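Local coordinates for protein cellobiose 2-epimerase (Caldibacillus thermoamylovorans, PDB 5ZHB) that interconverts cellobiose and its C2 epimer, epimerising the reducing-end glucose unit to mannose, at residues F231-N234 and H235-I239; L242-Y245 and G246-I249. All blocks are in the same frame, centred on the assembly; numbering follows the deposited sequence.

Contact 1 (F231-N234 and H235-I239)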
loop_
_atom_site.group_PDB
_atom_site.type_symbol
_atom_site.label_atom_id
_atom_site.label_comp_id
_atom_site.label_asym_id
_atom_site.label_seq_id
_atom_site.Cartn_x
_atom_site.Cartn_y
_atom_site.Cartn_z
ATOM N N PHE A 231 -9.601 12.424 -6.587
ATOM C CA PHE A 231 -11.021 12.123 -6.434
ATOM C C PHE A 231 -11.775 12.628 -7.661
ATOM O O PHE A 231 -11.499 13.735 -8.142
ATOM C CB PHE A 231 -11.561 12.821 -5.190
ATOM C CG PHE A 231 -10.978 12.345 -3.874
ATOM C CD1 PHE A 231 -11.057 11.004 -3.521
ATOM C CD2 PHE A 231 -10.375 13.237 -2.989
ATOM C CE1 PHE A 231 -10.538 10.567 -2.315
ATOM C CE2 PHE A 231 -9.852 12.790 -1.777
ATOM C CZ PHE A 231 -9.934 11.448 -1.454
ATOM N N PHE A 232 -12.680 11.784 -8.163
ATOM C CA PHE A 232 -13.370 11.997 -9.425
ATOM C C PHE A 232 -14.868 11.765 -9.240
ATOM O O PHE A 232 -15.297 11.031 -8.340
ATOM C CB PHE A 232 -12.904 10.997 -10.486
ATOM C CG PHE A 232 -11.394 11.024 -10.662
ATOM C CD1 PHE A 232 -10.571 10.300 -9.808
ATOM C CD2 PHE A 232 -10.805 11.840 -11.626
ATOM C CE1 PHE A 232 -9.192 10.390 -9.911
ATOM C CE2 PHE A 232 -9.429 11.921 -11.736
ATOM C CZ PHE A 232 -8.625 11.186 -10.886
ATOM N N ASN A 233 -15.634 12.391 -10.145
ATOM C CA ASN A 233 -17.029 12.072 -10.368
ATOM C C ASN A 233 -17.109 10.910 -11.361
ATOM O O ASN A 233 -16.086 10.424 -11.848
ATOM C CB ASN A 233 -17.787 13.339 -10.772
ATOM C CG ASN A 233 -17.442 13.852 -12.153
ATOM O OD1 ASN A 233 -16.911 13.122 -12.996
ATOM N ND2 ASN A 233 -17.799 15.100 -12.429
ATOM N N ASN A 234 -18.338 10.491 -11.695
ATOM C CA ASN A 234 -18.563 9.354 -12.569
ATOM C C ASN A 234 -18.126 9.620 -14.007
ATOM O O ASN A 234 -18.087 8.688 -14.804
ATOM C CB ASN A 234 -20.025 8.923 -12.540
ATOM C CG ASN A 234 -20.261 7.937 -11.424
ATOM O OD1 ASN A 234 -19.550 6.922 -11.333
ATOM N ND2 ASN A 234 -21.219 8.232 -10.560
ATOM N N HIS A 235 -17.807 10.874 -14.338
ATOM C CA HIS A 235 -17.297 11.187 -15.665
ATOM C C HIS A 235 -15.768 11.234 -15.667
ATOM O O HIS A 235 -15.187 11.731 -16.625
ATOM C CB HIS A 235 -17.916 12.496 -16.170
ATOM C CG HIS A 235 -19.340 12.304 -16.572
ATOM N ND1 HIS A 235 -20.378 13.076 -16.097
ATOM C CD2 HIS A 235 -19.894 11.369 -17.366
ATOM C CE1 HIS A 235 -21.515 12.637 -16.616
ATOM N NE2 HIS A 235 -21.247 11.602 -17.391
ATOM N N TRP A 236 -15.132 10.746 -14.581
ATOM C CA TRP A 236 -13.685 10.742 -14.434
ATOM C C TRP A 236 -13.147 12.163 -14.473
ATOM O O TRP A 236 -12.015 12.393 -14.876
ATOM C CB TRP A 236 -12.990 9.861 -15.481
ATOM C CG TRP A 236 -12.768 8.406 -15.160
ATOM C CD1 TRP A 236 -13.405 7.341 -15.722
ATOM C CD2 TRP A 236 -11.787 7.847 -14.249
ATOM N NE1 TRP A 236 -12.913 6.163 -15.222
ATOM C CE2 TRP A 236 -11.916 6.442 -14.319
ATOM C CE3 TRP A 236 -10.833 8.393 -13.378
ATOM C CZ2 TRP A 236 -11.118 5.587 -13.561
ATOM C CZ3 TRP A 236 -10.054 7.541 -12.621
ATOM C CH2 TRP A 236 -10.176 6.164 -12.732
ATOM N N GLU A 237 -13.938 13.114 -13.985
ATOM C CA GLU A 237 -13.484 14.478 -13.844
ATOM C C GLU A 237 -13.098 14.692 -12.388
ATOM O O GLU A 237 -13.879 14.414 -11.489
ATOM C CB GLU A 237 -14.584 15.439 -14.295
ATOM C CG GLU A 237 -14.999 15.220 -15.748
ATOM C CD GLU A 237 -16.142 16.082 -16.267
ATOM O OE1 GLU A 237 -16.879 16.704 -15.469
ATOM O OE2 GLU A 237 -16.254 16.150 -17.513
ATOM N N SER A 238 -11.907 15.235 -12.173
ATOM C CA SER A 238 -11.424 15.480 -10.833
ATOM C C SER A 238 -12.305 16.522 -10.137
ATOM O O SER A 238 -12.719 17.504 -10.744
ATOM C CB SER A 238 -9.968 15.861 -10.894
ATOM O OG SER A 238 -9.549 16.411 -9.657
ATOM N N ILE A 239 -12.609 16.321 -8.849
ATOM C CA ILE A 239 -13.570 17.178 -8.166
ATOM C C ILE A 239 -12.942 17.939 -7.009
ATOM O O ILE A 239 -13.645 18.689 -6.345
ATOM C CB ILE A 239 -14.799 16.385 -7.692
ATOM C CG1 ILE A 239 -14.429 15.239 -6.757
ATOM C CG2 ILE A 239 -15.592 15.884 -8.896
ATOM C CD1 ILE A 239 -15.623 14.596 -6.068
#
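Asn233, bonded through its amide to His235 and Glu237, illustrates how one side chain can organise a tight chain reversal. A type I turn runs from Asn233 to Trp236, the latter has a left-handed backbone conformation, and the next pair joins Asn233 N to Glu237 O at 3.0 Å: the pattern of a type I turn with a G1 beta bulge. The side chain of Asn233 lies against the returning chain. Its CB meets the CG2 methyl of Ile239 at 3.8 Å. With chi1 at 70°, CG sits between the backbone N and the carbonyl carbon, which folds the amide back over the turn. OD1 then accepts two backbone N-H groups, from His235 N at 2.8 Å, closing an Asx turn, and from Glu237 N at 3.1 Å; the donors come from opposite faces of the amide plane, well away from it. The other branch, ND2, crosses the Glu237 side chain at a slant, its nearest partner there being OE1 at 3.6 Å, the amide and carboxylate planes turned 38° apart. With a leucine here, the amide hydrogens of His235 and Glu237 would probably lose their shared acceptor, leaving the turn freer to shift. On the other side of the chain the six-membered ring of Trp236 presents its edge to the face of Phe232 in a T-shaped stack, planes at 61°, with Trp236 CE3 3.8 Å from Phe232 CG. Farther back, Ile239 N donates to Phe231 O at 2.9 Å. Trp236 NE1 donates to Asn154 O, and the indole packs on Leu215, Lys219 and Val220 of helix 203-220. Strand 231-232 pairs antiparallel with strand 181-182, so the reversal extends from the outgoing end of that two-stranded sheet, with Trp236 reaching across to the C-terminal part of the helix.

Contact 2 (L242-Y245 and G246-I249)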
loop_
_atom_site.group_PDB
_atom_site.type_symbol
_atom_site.label_atom_id
_atom_site.label_comp_id
_atom_site.label_asym_id
_atom_site.label_seq_id
_atom_site.Cartn_x
_atom_site.Cartn_y
_atom_site.Cartn_z
ATOM N N LEU A 242 -6.398 18.629 -5.058
ATOM C CA LEU A 242 -5.616 17.913 -4.044
ATOM C C LEU A 242 -4.479 17.161 -4.716
ATOM O O LEU A 242 -4.672 16.433 -5.675
ATOM C CB LEU A 242 -6.474 16.937 -3.239
ATOM C CG LEU A 242 -5.756 16.072 -2.184
ATOM C CD1 LEU A 242 -5.095 16.879 -1.103
ATOM C CD2 LEU A 242 -6.752 15.104 -1.567
ATOM N N LYS A 243 -3.275 17.362 -4.204
ATOM C CA LYS A 243 -2.118 16.608 -4.638
ATOM C C LYS A 243 -1.574 15.852 -3.436
ATOM O O LYS A 243 -1.392 16.464 -2.396
ATOM C CB LYS A 243 -0.989 17.531 -5.100
ATOM C CG LYS A 243 -1.171 18.116 -6.476
ATOM C CD LYS A 243 -1.838 19.466 -6.529
ATOM C CE LYS A 243 -1.696 19.994 -7.938
ATOM N NZ LYS A 243 -2.450 21.236 -8.070
ATOM N N SER A 244 -1.318 14.555 -3.626
ATOM C CA SER A 244 -0.837 13.672 -2.581
ATOM C C SER A 244 0.496 13.106 -3.044
ATOM O O SER A 244 0.537 12.266 -3.951
ATOM C CB SER A 244 -1.858 12.586 -2.290
ATOM O OG SER A 244 -1.382 11.724 -1.268
ATOM N N TYR A 245 1.581 13.671 -2.496
ATOM C CA TYR A 245 2.914 13.500 -3.045
ATOM C C TYR A 245 3.302 12.042 -2.923
ATOM O O TYR A 245 3.966 11.461 -3.790
ATOM C CB TYR A 245 3.925 14.389 -2.306
ATOM C CG TYR A 245 3.652 15.890 -2.390
ATOM C CD1 TYR A 245 3.848 16.606 -3.576
ATOM C CD2 TYR A 245 3.243 16.605 -1.270
ATOM C CE1 TYR A 245 3.634 17.980 -3.636
ATOM C CE2 TYR A 245 2.992 17.969 -1.324
ATOM C CZ TYR A 245 3.201 18.665 -2.511
ATOM O OH TYR A 245 2.945 20.008 -2.518
ATOM N N GLY A 246 2.860 11.444 -1.817
ATOM C CA GLY A 246 3.203 10.059 -1.554
ATOM C C GLY A 246 2.544 9.098 -2.524
ATOM O O GLY A 246 3.188 8.146 -2.969
ATOM N N HIS A 247 1.256 9.322 -2.847
ATOM C CA HIS A 247 0.594 8.493 -3.835
ATOM C C HIS A 247 1.296 8.577 -5.191
ATOM O O HIS A 247 1.472 7.579 -5.878
ATOM C CB HIS A 247 -0.883 8.842 -4.030
ATOM C CG HIS A 247 -1.780 8.343 -2.957
ATOM N ND1 HIS A 247 -2.126 9.151 -1.885
ATOM C CD2 HIS A 247 -2.453 7.194 -2.823
ATOM C CE1 HIS A 247 -2.941 8.457 -1.086
ATOM N NE2 HIS A 247 -3.157 7.277 -1.642
ATOM N N ASP A 248 1.680 9.779 -5.600
ATOM C CA ASP A 248 2.302 9.927 -6.916
ATOM C C ASP A 248 3.568 9.095 -7.051
ATOM O O ASP A 248 3.753 8.387 -8.022
ATOM C CB ASP A 248 2.540 11.401 -7.191
ATOM C CG ASP A 248 1.280 12.188 -7.513
ATOM O OD1 ASP A 248 0.212 11.835 -6.963
ATOM O OD2 ASP A 248 1.369 13.137 -8.314
ATOM N N ILE A 249 4.489 9.222 -6.083
ATOM C CA ILE A 249 5.783 8.595 -6.215
ATOM C C ILE A 249 5.642 7.084 -6.037
ATOM O O ILE A 249 6.338 6.309 -6.694
ATOM C CB ILE A 249 6.820 9.262 -5.287
ATOM C CG1 ILE A 249 8.225 8.807 -5.625
ATOM C CG2 ILE A 249 6.502 9.076 -3.795
ATOM C CD1 ILE A 249 8.615 9.052 -7.075
HETATM O O HOH W 1 0.957 11.907 0.201
#
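Ser244 and His247 meet at the point where a strand becomes a helix, an example of a side-chain bond bridging the first turn. Ser244, at the N-cap position, turns its OG anti to the backbone N (chi1 180°), and the hydroxyl reaches ND1 of His247 at 2.7 Å, at the edge of the imidazole and in its plane. This hydroxyl makes no direct capping bond; instead it holds a water, 2.8 Å from OG, that accepts the N-H of Gly246 and so bridges the two residues. The carbonyl of Ser244 opens the helical pattern: Asp248 N donates to Ser244 O at 3.2 Å. Tyr245 continues it, its O taking the N-H of Ile249 at 3.2 Å. The far nitrogen of His247, NE2, is bonded to Asn184 OD1, which with the Ser244 bond fixes the rotation of the ring, and Trp307 meets that ring edge-to-face. Asp248 OD2 accepts from Leu228 N. Strand 242-244 pairs antiparallel with strand 294-296 and leads straight into helix 245-262, whose first turn packs on helices 267-283 and 306-323 in what this family builds as an (alpha/alpha)6 barrel.

Both contacts are local and follow one another along the chain, yet their surroundings differ. Contact 1, about 22 Å from the chain centre to its own centre, is partly exposed: a loop reversal stabilised mostly by backbone bonds and one amide, with aromatic packing on its inner side. Contact 2 is buried, about 13 Å from that centre, and relies on a hydroxyl, an imidazole and a water at a helix start. Their centres lie about 17 Å apart, and they share no secondary-structure element, though strands 231-232 and 242-244 are successive. The two contacts do touch, Phe231 CE2 packing 3.9 Å from Leu242 CD2, a single apolar touch between the two successive strands.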